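Local coordinates for NADH dehydrogenase, putative (Plasmodium falciparum, PDB 5JWC), which probably oxidises NADH and passes the electrons through its bound FAD to ubiquinone, as a type II NADH dehydrogenase that is the target of a quinolone inhibitor, at residues F41-F49 against E84-K92; Y62-C73 against V155-R165. One frame throughout, in Å; residues are numbered along the deposited sequence.

Contact 1: residues F41-F49 against E84-K92; sequences FNFLLNIDF and ESIRNFLRK
Phe41 drives the edge of its ring into the face of Phe89, a T-shaped pair with planes at 86° and centroids 5.0 Å apart; its CZ stands over the middle of the Phe89 ring. With CG anti to the backbone N (chi1 -174°), the Phe41 ring also lays CD1 3.5 Å from Ile86 CD1. One turn on, Leu44 uses CD2 to touch both Ile86 CG2 and Leu90 CD2, while Leu45 brings its CD2 within 3.4 Å of Phe89 CD1. Lys92, extended beyond CG, carries its ammonium group to three backbone carbonyls. Lys92 NZ donates to Leu44 O at 2.9 Å, in the carbonyl plane, and weakly to Leu45 O; Ile47 O also accepts, though its modelled separation is too short to trust. Over one face of the Phe49 ring lies Lys92 NZ, 3.8 Å from the centroid and 14° off the normal, in a cation-pi contact, and Lys92 CD runs 3.5 Å from Phe49 CD2. The ammonium thus sits among these carbonyls, one of them a weak partner, and an aromatic face, without a carboxylate in contact across the segments; the negative ends of the peptide dipoles would be expected to favour its charged form.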
loop_
_atom_site.group_PDB
_atom_site.type_symbol
_atom_site.label_atom_id
_atom_site.label_comp_id
_atom_site.label_asym_id
_atom_site.label_seq_id
_atom_site.Cartn_x
_atom_site.Cartn_y
_atom_site.Cartn_z
ATOM N N PHE A 41 1.927 22.014 6.993
ATOM C CA PHE A 41 0.721 21.827 6.187
ATOM C C PHE A 41 -0.413 22.742 6.638
ATOM O O PHE A 41 -1.100 23.347 5.800
ATOM C CB PHE A 41 0.271 20.345 6.225
ATOM C CG PHE A 41 -0.898 20.017 5.311
ATOM C CD1 PHE A 41 -0.853 20.305 3.965
ATOM C CD2 PHE A 41 -2.040 19.422 5.816
ATOM C CE1 PHE A 41 -1.938 19.993 3.123
ATOM C CE2 PHE A 41 -3.127 19.098 4.984
ATOM C CZ PHE A 41 -3.065 19.387 3.632
ATOM N N ASN A 42 -0.650 22.864 7.941
ATOM C CA ASN A 42 -1.745 23.750 8.326
ATOM C C ASN A 42 -1.405 25.221 8.059
ATOM O O ASN A 42 -2.290 26.020 7.812
ATOM C CB ASN A 42 -2.154 23.536 9.783
ATOM C CG ASN A 42 -2.965 22.271 9.955
ATOM O OD1 ASN A 42 -4.139 22.237 9.640
ATOM N ND2 ASN A 42 -2.319 21.214 10.399
ATOM N N PHE A 43 -0.132 25.571 8.071
ATOM C CA PHE A 43 0.239 26.931 7.683
ATOM C C PHE A 43 -0.146 27.147 6.208
ATOM O O PHE A 43 -0.740 28.173 5.837
ATOM C CB PHE A 43 1.734 27.155 7.898
ATOM C CG PHE A 43 2.177 28.591 7.681
ATOM C CD1 PHE A 43 2.350 29.449 8.762
ATOM C CD2 PHE A 43 2.443 29.066 6.402
ATOM C CE1 PHE A 43 2.786 30.782 8.577
ATOM C CE2 PHE A 43 2.864 30.388 6.193
ATOM C CZ PHE A 43 3.036 31.246 7.288
ATOM N N LEU A 44 0.212 26.171 5.376
ATOM C CA LEU A 44 -0.117 26.190 3.956
ATOM C C LEU A 44 -1.627 26.295 3.733
ATOM O O LEU A 44 -2.081 27.030 2.857
ATOM C CB LEU A 44 0.431 24.924 3.264
ATOM C CG LEU A 44 0.298 24.844 1.737
ATOM C CD1 LEU A 44 1.395 25.702 1.078
ATOM C CD2 LEU A 44 0.343 23.385 1.218
ATOM N N LEU A 45 -2.409 25.557 4.511
ATOM C CA LEU A 45 -3.845 25.573 4.332
ATOM C C LEU A 45 -4.432 26.963 4.551
ATOM O O LEU A 45 -5.479 27.262 4.008
ATOM C CB LEU A 45 -4.558 24.577 5.257
ATOM C CG LEU A 45 -4.385 23.094 4.898
ATOM C CD1 LEU A 45 -5.148 22.186 5.885
ATOM C CD2 LEU A 45 -4.666 22.751 3.427
ATOM N N ASN A 46 -3.774 27.802 5.350
ATOM C CA ASN A 46 -4.370 29.092 5.734
ATOM C C ASN A 46 -3.684 30.356 5.192
ATOM O O ASN A 46 -4.274 31.434 5.228
ATOM C CB ASN A 46 -4.445 29.187 7.267
ATOM C CG ASN A 46 -5.280 30.365 7.744
ATOM O OD1 ASN A 46 -6.453 30.499 7.385
ATOM N ND2 ASN A 46 -4.683 31.209 8.592
ATOM N N ILE A 47 -2.455 30.234 4.705
ATOM C CA ILE A 47 -1.706 31.400 4.257
ATOM C C ILE A 47 -2.308 31.922 2.943
ATOM O O ILE A 47 -2.701 31.139 2.076
ATOM C CB ILE A 47 -0.215 31.071 4.096
ATOM C CG1 ILE A 47 0.607 32.347 3.870
ATOM C CG2 ILE A 47 0.012 30.005 3.001
ATOM C CD1 ILE A 47 0.507 33.352 5.033
ATOM N N ASP A 48 -2.443 33.240 2.829
ATOM C CA ASP A 48 -3.045 33.844 1.640
ATOM C C ASP A 48 -2.085 33.807 0.450
ATOM O O ASP A 48 -1.088 34.534 0.423
ATOM C CB ASP A 48 -3.465 35.284 1.930
ATOM C CG ASP A 48 -4.445 35.834 0.895
ATOM O OD1 ASP A 48 -4.329 35.480 -0.296
ATOM O OD2 ASP A 48 -5.338 36.623 1.283
ATOM N N PHE A 49 -2.395 32.978 -0.540
ATOM C CA PHE A 49 -1.545 32.851 -1.723
ATOM C C PHE A 49 -1.572 34.113 -2.595
ATOM O O PHE A 49 -0.684 34.322 -3.408
ATOM C CB PHE A 49 -1.962 31.639 -2.565
ATOM C CG PHE A 49 -1.636 30.313 -1.930
ATOM C CD1 PHE A 49 -0.593 30.194 -1.029
ATOM C CD2 PHE A 49 -2.383 29.187 -2.233
ATOM C CE1 PHE A 49 -0.300 28.962 -0.437
ATOM C CE2 PHE A 49 -2.090 27.955 -1.649
ATOM C CZ PHE A 49 -1.059 27.845 -0.756
ATOM N N GLU A 84 -2.637 13.248 3.315
ATOM C CA GLU A 84 -3.106 14.215 2.321
ATOM C C GLU A 84 -1.938 14.542 1.398
ATOM O O GLU A 84 -0.836 14.821 1.872
ATOM C CB GLU A 84 -3.608 15.515 2.965
ATOM C CG GLU A 84 -4.673 15.355 4.032
ATOM C CD GLU A 84 -6.035 14.996 3.457
ATOM O OE1 GLU A 84 -7.008 14.873 4.235
ATOM O OE2 GLU A 84 -6.135 14.839 2.228
ATOM N N SER A 85 -2.162 14.518 0.090
ATOM C CA SER A 85 -1.125 14.943 -0.848
ATOM C C SER A 85 -1.008 16.465 -0.863
ATOM O O SER A 85 -1.994 17.162 -1.069
ATOM C CB SER A 85 -1.435 14.438 -2.260
ATOM O OG SER A 85 -1.192 13.044 -2.365
ATOM N N ILE A 86 0.196 16.975 -0.663
ATOM C CA ILE A 86 0.394 18.418 -0.603
ATOM C C ILE A 86 -0.116 19.134 -1.858
ATOM O O ILE A 86 -0.795 20.156 -1.761
ATOM C CB ILE A 86 1.865 18.763 -0.411
ATOM C CG1 ILE A 86 2.387 18.142 0.891
ATOM C CG2 ILE A 86 2.040 20.288 -0.367
ATOM C CD1 ILE A 86 1.617 18.572 2.121
ATOM N N ARG A 87 0.181 18.586 -3.035
ATOM C CA ARG A 87 -0.187 19.288 -4.277
ATOM C C ARG A 87 -1.685 19.492 -4.447
ATOM O O ARG A 87 -2.102 20.381 -5.185
ATOM C CB ARG A 87 0.390 18.571 -5.503
ATOM C CG ARG A 87 1.885 18.661 -5.524
ATOM C CD ARG A 87 2.496 18.251 -6.846
ATOM N NE ARG A 87 3.948 18.366 -6.772
ATOM C CZ ARG A 87 4.621 19.514 -6.889
ATOM N NH1 ARG A 87 3.977 20.670 -7.089
ATOM N NH2 ARG A 87 5.942 19.511 -6.803
ATOM N N ASN A 88 -2.501 18.707 -3.750
ATOM C CA ASN A 88 -3.958 18.904 -3.804
ATOM C C ASN A 88 -4.429 20.198 -3.173
ATOM O O ASN A 88 -5.585 20.581 -3.340
ATOM C CB ASN A 88 -4.693 17.759 -3.095
ATOM C CG ASN A 88 -4.748 16.503 -3.914
ATOM O OD1 ASN A 88 -4.495 16.523 -5.118
ATOM N ND2 ASN A 88 -5.076 15.387 -3.264
ATOM N N PHE A 89 -3.557 20.861 -2.420
ATOM C CA PHE A 89 -3.970 22.043 -1.665
ATOM C C PHE A 89 -3.181 23.276 -2.083
ATOM O O PHE A 89 -3.095 24.240 -1.327
ATOM C CB PHE A 89 -3.803 21.790 -0.147
ATOM C CG PHE A 89 -4.555 20.582 0.339
ATOM C CD1 PHE A 89 -5.818 20.712 0.906
ATOM C CD2 PHE A 89 -4.019 19.319 0.190
ATOM C CE1 PHE A 89 -6.522 19.585 1.334
ATOM C CE2 PHE A 89 -4.718 18.180 0.614
ATOM C CZ PHE A 89 -5.974 18.318 1.187
ATOM N N LEU A 90 -2.584 23.239 -3.272
ATOM C CA LEU A 90 -1.755 24.353 -3.735
ATOM C C LEU A 90 -2.524 25.379 -4.545
ATOM O O LEU A 90 -2.017 26.466 -4.797
ATOM C CB LEU A 90 -0.568 23.852 -4.564
ATOM C CG LEU A 90 0.567 23.124 -3.845
ATOM C CD1 LEU A 90 1.655 22.710 -4.821
ATOM C CD2 LEU A 90 1.166 23.996 -2.716
ATOM N N ARG A 91 -3.741 25.043 -4.954
ATOM C CA ARG A 91 -4.522 25.926 -5.824
ATOM C C ARG A 91 -5.788 26.376 -5.104
ATOM O O ARG A 91 -6.755 25.638 -5.029
ATOM C CB ARG A 91 -4.869 25.224 -7.151
ATOM C CG ARG A 91 -3.640 24.829 -7.969
ATOM C CD ARG A 91 -3.947 23.816 -9.081
ATOM N NE ARG A 91 -4.583 22.599 -8.580
ATOM C CZ ARG A 91 -3.917 21.598 -8.009
ATOM N NH1 ARG A 91 -2.597 21.684 -7.844
ATOM N NH2 ARG A 91 -4.567 20.519 -7.590
ATOM N N LYS A 92 -5.768 27.573 -4.534
ATOM C CA LYS A 92 -6.929 28.031 -3.791
ATOM C C LYS A 92 -7.954 28.670 -4.723
ATOM O O LYS A 92 -7.660 28.981 -5.881
ATOM C CB LYS A 92 -6.513 28.989 -2.673
ATOM C CG LYS A 92 -5.951 28.237 -1.466
ATOM C CD LYS A 92 -5.394 29.162 -0.388
ATOM C CE LYS A 92 -4.933 28.330 0.812
ATOM N NZ LYS A 92 -3.826 28.946 1.565
#

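Contact 2: residues Y62-C73 against V155-R165; sequences YFTFTPLLPCLC and VKDIDDALKIR. With FAD (flavin-adenine dinucleotide), chain C.
A single carboxylate oxygen, Asp157 OD1, serves both segments: it accepts a bond from Thr64 OG1 at 2.8 Å and another from the amide of Ile158, within its own segment. The threonine hydroxyl comes from the syn side, 18° out of the carboxylate plane, whereas Ile158 N is met by the anti lone pair of Asp157 OD1. The other oxygen, OD2, forms a salt bridge with Arg60, so the group is gripped at both oxygens just before helix 158-174. Beside it the Tyr62 ring, set by chi1 of 52° between backbone N and carbonyl carbon, presents its edge to Asp157 OD1, and its OH shares a water with Asp159 N.

Past this polar end, the packing is apolar. Ile158 CD1 is met by Leu69 CD2 and by Leu72 CD2, each at 3.7 Å, and Leu69 CD1 lies 3.5 Å from Lys156 O. Ala161 CB touches Leu72 CB and approaches Cys73 SG to 3.8 Å; the axes of the short, weakly bonded helix 69-73 and of 158-165 come to 8.3 Å, running at 26° in the same general direction. Leu162 CD2 reaches Leu72 CG. At the far end Arg165 lays its aliphatic chain along the carbonyls of Leu72 and Cys73, its guanidinium bonding to the backbone of Pro518 and Ile520.

Both segments also border the flavin. Thr66 OG1 shares a 2.6 Å hydrogen bond with FAD O2', Pro67 CA lies 3.5 Å from FAD N5, and Val155 O contacts the ring methyl C7M. Tyr62, Ile158, Asp159 and Leu162 touch one quinolone inhibitor molecule; Leu72, Leu162 and Arg165 line a second. The arrangement forms one wall of the flavin pocket, consistent with the pyridine nucleotide-disulphide oxidoreductase family, and of the adjoining inhibitor sites.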
loop_
_atom_site.group_PDB
_atom_site.type_symbol
_atom_site.label_atom_id
_atom_site.label_comp_id
_atom_site.label_asym_id
_atom_site.label_seq_id
_atom_site.Cartn_x
_atom_site.Cartn_y
_atom_site.Cartn_z
ATOM N N TYR A 62 3.511 14.349 1.163
ATOM C CA TYR A 62 2.179 14.221 1.737
ATOM C C TYR A 62 2.217 14.654 3.203
ATOM O O TYR A 62 3.268 14.638 3.816
ATOM C CB TYR A 62 1.660 12.775 1.607
ATOM C CG TYR A 62 2.644 11.761 2.153
ATOM C CD1 TYR A 62 2.575 11.336 3.479
ATOM C CD2 TYR A 62 3.660 11.251 1.357
ATOM C CE1 TYR A 62 3.458 10.429 3.986
ATOM C CE2 TYR A 62 4.571 10.320 1.866
ATOM C CZ TYR A 62 4.462 9.925 3.187
ATOM O OH TYR A 62 5.359 9.027 3.717
ATOM N N PHE A 63 1.062 15.040 3.738
ATOM C CA PHE A 63 0.871 15.296 5.167
ATOM C C PHE A 63 0.432 13.993 5.826
ATOM O O PHE A 63 -0.362 13.255 5.246
ATOM C CB PHE A 63 -0.180 16.399 5.373
ATOM C CG PHE A 63 -0.876 16.370 6.728
ATOM C CD1 PHE A 63 -0.271 16.922 7.858
ATOM C CD2 PHE A 63 -2.153 15.808 6.858
ATOM C CE1 PHE A 63 -0.924 16.919 9.101
ATOM C CE2 PHE A 63 -2.803 15.793 8.089
ATOM C CZ PHE A 63 -2.189 16.352 9.208
ATOM N N THR A 64 0.940 13.713 7.027
ATOM C CA THR A 64 0.545 12.511 7.761
ATOM C C THR A 64 -0.330 12.849 8.955
ATOM O O THR A 64 0.095 13.590 9.851
ATOM C CB THR A 64 1.772 11.742 8.266
ATOM O OG1 THR A 64 2.571 11.351 7.142
ATOM C CG2 THR A 64 1.351 10.484 9.097
ATOM N N PHE A 65 -1.542 12.312 8.960
ATOM C CA PHE A 65 -2.451 12.482 10.090
ATOM C C PHE A 65 -2.015 11.538 11.225
ATOM O O PHE A 65 -2.602 10.469 11.430
ATOM C CB PHE A 65 -3.908 12.226 9.654
ATOM C CG PHE A 65 -4.944 12.797 10.603
ATOM C CD1 PHE A 65 -5.413 14.094 10.457
ATOM C CD2 PHE A 65 -5.446 12.020 11.648
ATOM C CE1 PHE A 65 -6.359 14.615 11.348
ATOM C CE2 PHE A 65 -6.393 12.533 12.530
ATOM C CZ PHE A 65 -6.844 13.838 12.380
ATOM N N THR A 66 -0.980 11.947 11.962
ATOM C CA THR A 66 -0.315 11.071 12.939
ATOM C C THR A 66 -1.198 10.407 14.016
ATOM O O THR A 66 -0.919 9.275 14.406
ATOM C CB THR A 66 0.817 11.834 13.667
ATOM O OG1 THR A 66 0.313 13.072 14.171
ATOM C CG2 THR A 66 1.956 12.145 12.695
ATOM N N PRO A 67 -2.246 11.099 14.521
ATOM C CA PRO A 67 -2.997 10.398 15.577
ATOM C C PRO A 67 -3.613 9.047 15.176
ATOM O O PRO A 67 -3.947 8.259 16.064
ATOM C CB PRO A 67 -4.122 11.380 15.918
ATOM C CG PRO A 67 -3.574 12.716 15.567
ATOM C CD PRO A 67 -2.738 12.478 14.323
ATOM N N LEU A 68 -3.765 8.791 13.879
ATOM C CA LEU A 68 -4.425 7.566 13.423
ATOM C C LEU A 68 -3.449 6.472 13.011
ATOM O O LEU A 68 -3.863 5.379 12.585
ATOM C CB LEU A 68 -5.377 7.891 12.272
ATOM C CG LEU A 68 -6.544 8.766 12.739
ATOM C CD1 LEU A 68 -7.455 9.127 11.599
ATOM C CD2 LEU A 68 -7.361 8.022 13.854
ATOM N N LEU A 69 -2.162 6.749 13.173
ATOM C CA LEU A 69 -1.106 5.791 12.821
ATOM C C LEU A 69 -1.240 4.408 13.528
ATOM O O LEU A 69 -1.001 3.370 12.905
ATOM C CB LEU A 69 0.249 6.414 13.139
ATOM C CG LEU A 69 0.797 7.342 12.034
ATOM C CD1 LEU A 69 2.137 7.912 12.424
ATOM C CD2 LEU A 69 0.918 6.634 10.681
ATOM N N PRO A 70 -1.635 4.381 14.821
ATOM C CA PRO A 70 -1.833 3.056 15.444
ATOM C C PRO A 70 -2.886 2.223 14.727
ATOM O O PRO A 70 -2.732 1.001 14.650
ATOM C CB PRO A 70 -2.291 3.407 16.863
ATOM C CG PRO A 70 -1.591 4.726 17.144
ATOM C CD PRO A 70 -1.714 5.463 15.826
ATOM N N CYS A 71 -3.924 2.872 14.198
ATOM C CA CYS A 71 -4.969 2.163 13.439
ATOM C C CYS A 71 -4.436 1.505 12.178
ATOM O O CYS A 71 -4.966 0.507 11.706
ATOM C CB CYS A 71 -6.085 3.119 13.064
ATOM S SG CYS A 71 -7.036 3.673 14.474
ATOM N N LEU A 72 -3.373 2.082 11.641
ATOM C CA LEU A 72 -2.733 1.568 10.447
ATOM C C LEU A 72 -1.935 0.301 10.740
ATOM O O LEU A 72 -1.887 -0.605 9.900
ATOM C CB LEU A 72 -1.829 2.654 9.857
ATOM C CG LEU A 72 -1.627 2.840 8.369
ATOM C CD1 LEU A 72 -2.940 2.811 7.585
ATOM C CD2 LEU A 72 -0.876 4.172 8.168
ATOM N N CYS A 73 -1.308 0.239 11.921
ATOM C CA CYS A 73 -0.562 -0.953 12.337
ATOM C C CYS A 73 -1.398 -2.230 12.323
ATOM O O CYS A 73 -0.887 -3.306 12.025
ATOM C CB CYS A 73 0.039 -0.782 13.753
ATOM S SG CYS A 73 1.256 0.535 13.902
ATOM N N VAL A 155 7.465 4.047 15.424
ATOM C CA VAL A 155 6.102 4.363 15.024
ATOM C C VAL A 155 5.949 5.845 14.800
ATOM O O VAL A 155 5.247 6.510 15.562
ATOM C CB VAL A 155 5.048 3.955 16.088
ATOM C CG1 VAL A 155 3.664 3.817 15.443
ATOM C CG2 VAL A 155 5.422 2.688 16.742
ATOM N N LYS A 156 6.586 6.393 13.778
ATOM C CA LYS A 156 6.519 7.842 13.651
ATOM C C LYS A 156 5.831 8.296 12.370
ATOM O O LYS A 156 5.325 9.414 12.308
ATOM C CB LYS A 156 7.911 8.455 13.754
ATOM C CG LYS A 156 8.025 9.432 14.935
ATOM C CD LYS A 156 9.075 10.484 14.672
ATOM C CE LYS A 156 8.594 11.369 13.551
ATOM N NZ LYS A 156 8.985 12.754 13.683
ATOM N N ASP A 157 5.789 7.434 11.356
ATOM C CA ASP A 157 5.205 7.860 10.083
ATOM C C ASP A 157 4.513 6.691 9.381
ATOM O O ASP A 157 4.523 5.559 9.869
ATOM C CB ASP A 157 6.286 8.478 9.171
ATOM C CG ASP A 157 5.756 9.632 8.309
ATOM O OD1 ASP A 157 4.576 9.594 7.856
ATOM O OD2 ASP A 157 6.536 10.593 8.094
ATOM N N ILE A 158 3.885 6.984 8.251
ATOM C CA ILE A 158 3.135 5.975 7.518
ATOM C C ILE A 158 3.972 4.717 7.269
ATOM O O ILE A 158 3.515 3.599 7.535
ATOM C CB ILE A 158 2.646 6.540 6.173
ATOM C CG1 ILE A 158 1.745 7.755 6.410
ATOM C CG2 ILE A 158 1.916 5.465 5.381
ATOM C CD1 ILE A 158 0.422 7.420 7.051
ATOM N N ASP A 159 5.194 4.892 6.765
ATOM C CA ASP A 159 6.041 3.750 6.418
ATOM C C ASP A 159 6.344 2.873 7.644
ATOM O O ASP A 159 6.336 1.649 7.546
ATOM C CB ASP A 159 7.354 4.222 5.778
ATOM C CG ASP A 159 8.246 3.060 5.331
ATOM O OD1 ASP A 159 9.448 3.034 5.701
ATOM O OD2 ASP A 159 7.759 2.170 4.599
ATOM N N ASP A 160 6.599 3.509 8.790
ATOM C CA ASP A 160 6.844 2.789 10.039
ATOM C C ASP A 160 5.675 1.869 10.385
ATOM O O ASP A 160 5.862 0.702 10.717
ATOM C CB ASP A 160 7.043 3.754 11.214
ATOM C CG ASP A 160 8.268 4.640 11.066
ATOM O OD1 ASP A 160 9.168 4.310 10.274
ATOM O OD2 ASP A 160 8.328 5.661 11.778
ATOM N N ALA A 161 4.464 2.408 10.334
ATOM C CA ALA A 161 3.286 1.637 10.734
ATOM C C ALA A 161 3.069 0.440 9.812
ATOM O O ALA A 161 2.711 -0.647 10.262
ATOM C CB ALA A 161 2.060 2.520 10.749
ATOM N N LEU A 162 3.300 0.638 8.518
ATOM C CA LEU A 162 3.099 -0.436 7.552
ATOM C C LEU A 162 4.144 -1.563 7.683
ATOM O O LEU A 162 3.846 -2.724 7.443
ATOM C CB LEU A 162 3.099 0.140 6.133
ATOM C CG LEU A 162 1.970 1.170 5.974
ATOM C CD1 LEU A 162 2.022 1.781 4.631
ATOM C CD2 LEU A 162 0.601 0.544 6.155
ATOM N N LYS A 163 5.367 -1.213 8.056
ATOM C CA LYS A 163 6.405 -2.214 8.253
ATOM C C LYS A 163 6.107 -3.043 9.489
ATOM O O LYS A 163 6.350 -4.252 9.518
ATOM C CB LYS A 163 7.756 -1.520 8.379
ATOM C CG LYS A 163 8.262 -1.037 7.049
ATOM C CD LYS A 163 9.580 -0.295 7.176
ATOM C CE LYS A 163 10.140 -0.013 5.781
ATOM N NZ LYS A 163 10.120 -1.271 4.970
ATOM N N ILE A 164 5.575 -2.383 10.514
ATOM C CA ILE A 164 5.154 -3.073 11.714
ATOM C C ILE A 164 4.058 -4.074 11.383
ATOM O O ILE A 164 4.145 -5.248 11.752
ATOM C CB ILE A 164 4.664 -2.077 12.770
ATOM C CG1 ILE A 164 5.874 -1.370 13.394
ATOM C CG2 ILE A 164 3.850 -2.791 13.832
ATOM C CD1 ILE A 164 5.507 -0.203 14.289
ATOM N N ARG A 165 3.035 -3.607 10.672
ATOM C CA ARG A 165 1.950 -4.474 10.231
ATOM C C ARG A 165 2.479 -5.645 9.401
ATOM O O ARG A 165 2.113 -6.799 9.640
ATOM C CB ARG A 165 0.937 -3.680 9.410
ATOM C CG ARG A 165 -0.238 -4.511 8.915
ATOM C CD ARG A 165 -1.211 -3.685 8.081
ATOM N NE ARG A 165 -2.191 -4.544 7.422
ATOM C CZ ARG A 165 -2.007 -5.127 6.241
ATOM N NH1 ARG A 165 -0.871 -4.935 5.571
ATOM N NH2 ARG A 165 -2.966 -5.908 5.733
HETATM P PA FAD C . 5.630 16.797 11.880
HETATM O O1A FAD C . 6.310 15.505 12.226
HETATM O O2A FAD C . 4.145 16.709 11.838
HETATM O O5B FAD C . 6.190 17.367 10.482
HETATM C C5B FAD C . 7.566 17.583 10.264
HETATM C C4B FAD C . 7.745 17.710 8.760
HETATM O O4B FAD C . 9.047 18.187 8.485
HETATM C C3B FAD C . 7.603 16.354 8.062
HETATM O O3B FAD C . 6.894 16.543 6.857
HETATM C C2B FAD C . 9.028 15.991 7.710
HETATM O O2B FAD C . 9.072 15.202 6.544
HETATM C C1B FAD C . 9.598 17.384 7.465
HETATM N N9A FAD C . 11.056 17.491 7.562
HETATM C C8A FAD C . 11.903 16.817 8.410
HETATM N N7A FAD C . 13.164 17.249 8.159
HETATM C C5A FAD C . 13.127 18.178 7.178
HETATM C C6A FAD C . 14.124 18.918 6.560
HETATM N N6A FAD C . 15.386 18.826 6.977
HETATM N N1A FAD C . 13.774 19.817 5.578
HETATM C C2A FAD C . 12.449 19.971 5.214
HETATM N N3A FAD C . 11.462 19.226 5.832
HETATM C C4A FAD C . 11.805 18.339 6.793
HETATM N N1 FAD C . -0.514 14.904 18.843
HETATM C C2 FAD C . -1.744 15.237 19.342
HETATM O O2 FAD C . -1.980 16.405 19.629
HETATM N N3 FAD C . -2.727 14.277 19.509
HETATM C C4 FAD C . -2.505 12.967 19.175
HETATM O O4 FAD C . -3.410 12.134 19.326
HETATM C C4X FAD C . -1.265 12.617 18.655
HETATM N N5 FAD C . -0.992 11.313 18.304
HETATM C C5X FAD C . 0.256 10.990 17.785
HETATM C C6 FAD C . 0.526 9.687 17.410
HETATM C C7 FAD C . 1.766 9.333 16.891
HETATM C C7M FAD C . 2.017 7.893 16.507
HETATM C C8 FAD C . 2.747 10.302 16.727
HETATM C C8M FAD C . 4.093 9.944 16.171
HETATM C C9 FAD C . 2.477 11.620 17.101
HETATM C C9A FAD C . 1.233 11.968 17.622
HETATM N N10 FAD C . 0.954 13.273 17.988
HETATM C C10 FAD C . -0.279 13.595 18.490
HETATM C "C1'" FAD C . 1.994 14.350 17.883
HETATM C "C2'" FAD C . 2.051 15.082 16.568
HETATM O "O2'" FAD C . 2.236 14.152 15.538
HETATM C "C3'" FAD C . 3.274 15.981 16.605
HETATM O "O3'" FAD C . 3.251 16.814 17.742
HETATM C "C4'" FAD C . 3.244 16.802 15.328
HETATM O "O4'" FAD C . 3.600 15.924 14.291
HETATM C "C5'" FAD C . 4.192 17.991 15.363
HETATM O "O5'" FAD C . 4.011 18.706 14.159
HETATM P P FAD C . 5.296 19.255 13.358
HETATM O O1P FAD C . 4.826 20.066 12.172
HETATM O O2P FAD C . 6.135 20.008 14.351
HETATM O O3P FAD C . 6.115 17.924 12.929
HETATM O O HOH W 1 6.153 7.358 5.856
#

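In the fold
Although their centres are 22 Å apart, contacts 1 and 2 meet in the two-stranded antiparallel sheet of 62-64 and 83-85. A probable backbone hydrogen bond runs from Phe63 N to Glu84 O (2.7 Å), and the Phe63 ring stacks on Phe41, with Phe41 CD2 3.4 Å from Phe63 CG. Phe41 lies on the helix that begins within a glycine-rich turn of probable Rossmann type, whose Trp38 and Gly39 amides bond to FAD, and the Phe41 side chain is about 6 Å from a bound magnesium ion. Contact 1 therefore joins this helix to the sheet, and contact 2 continues from the sheet to the isoalloxazine and inhibitor sites. Trp38 also bonds to Thr66 and packs edge-to-face with Phe63.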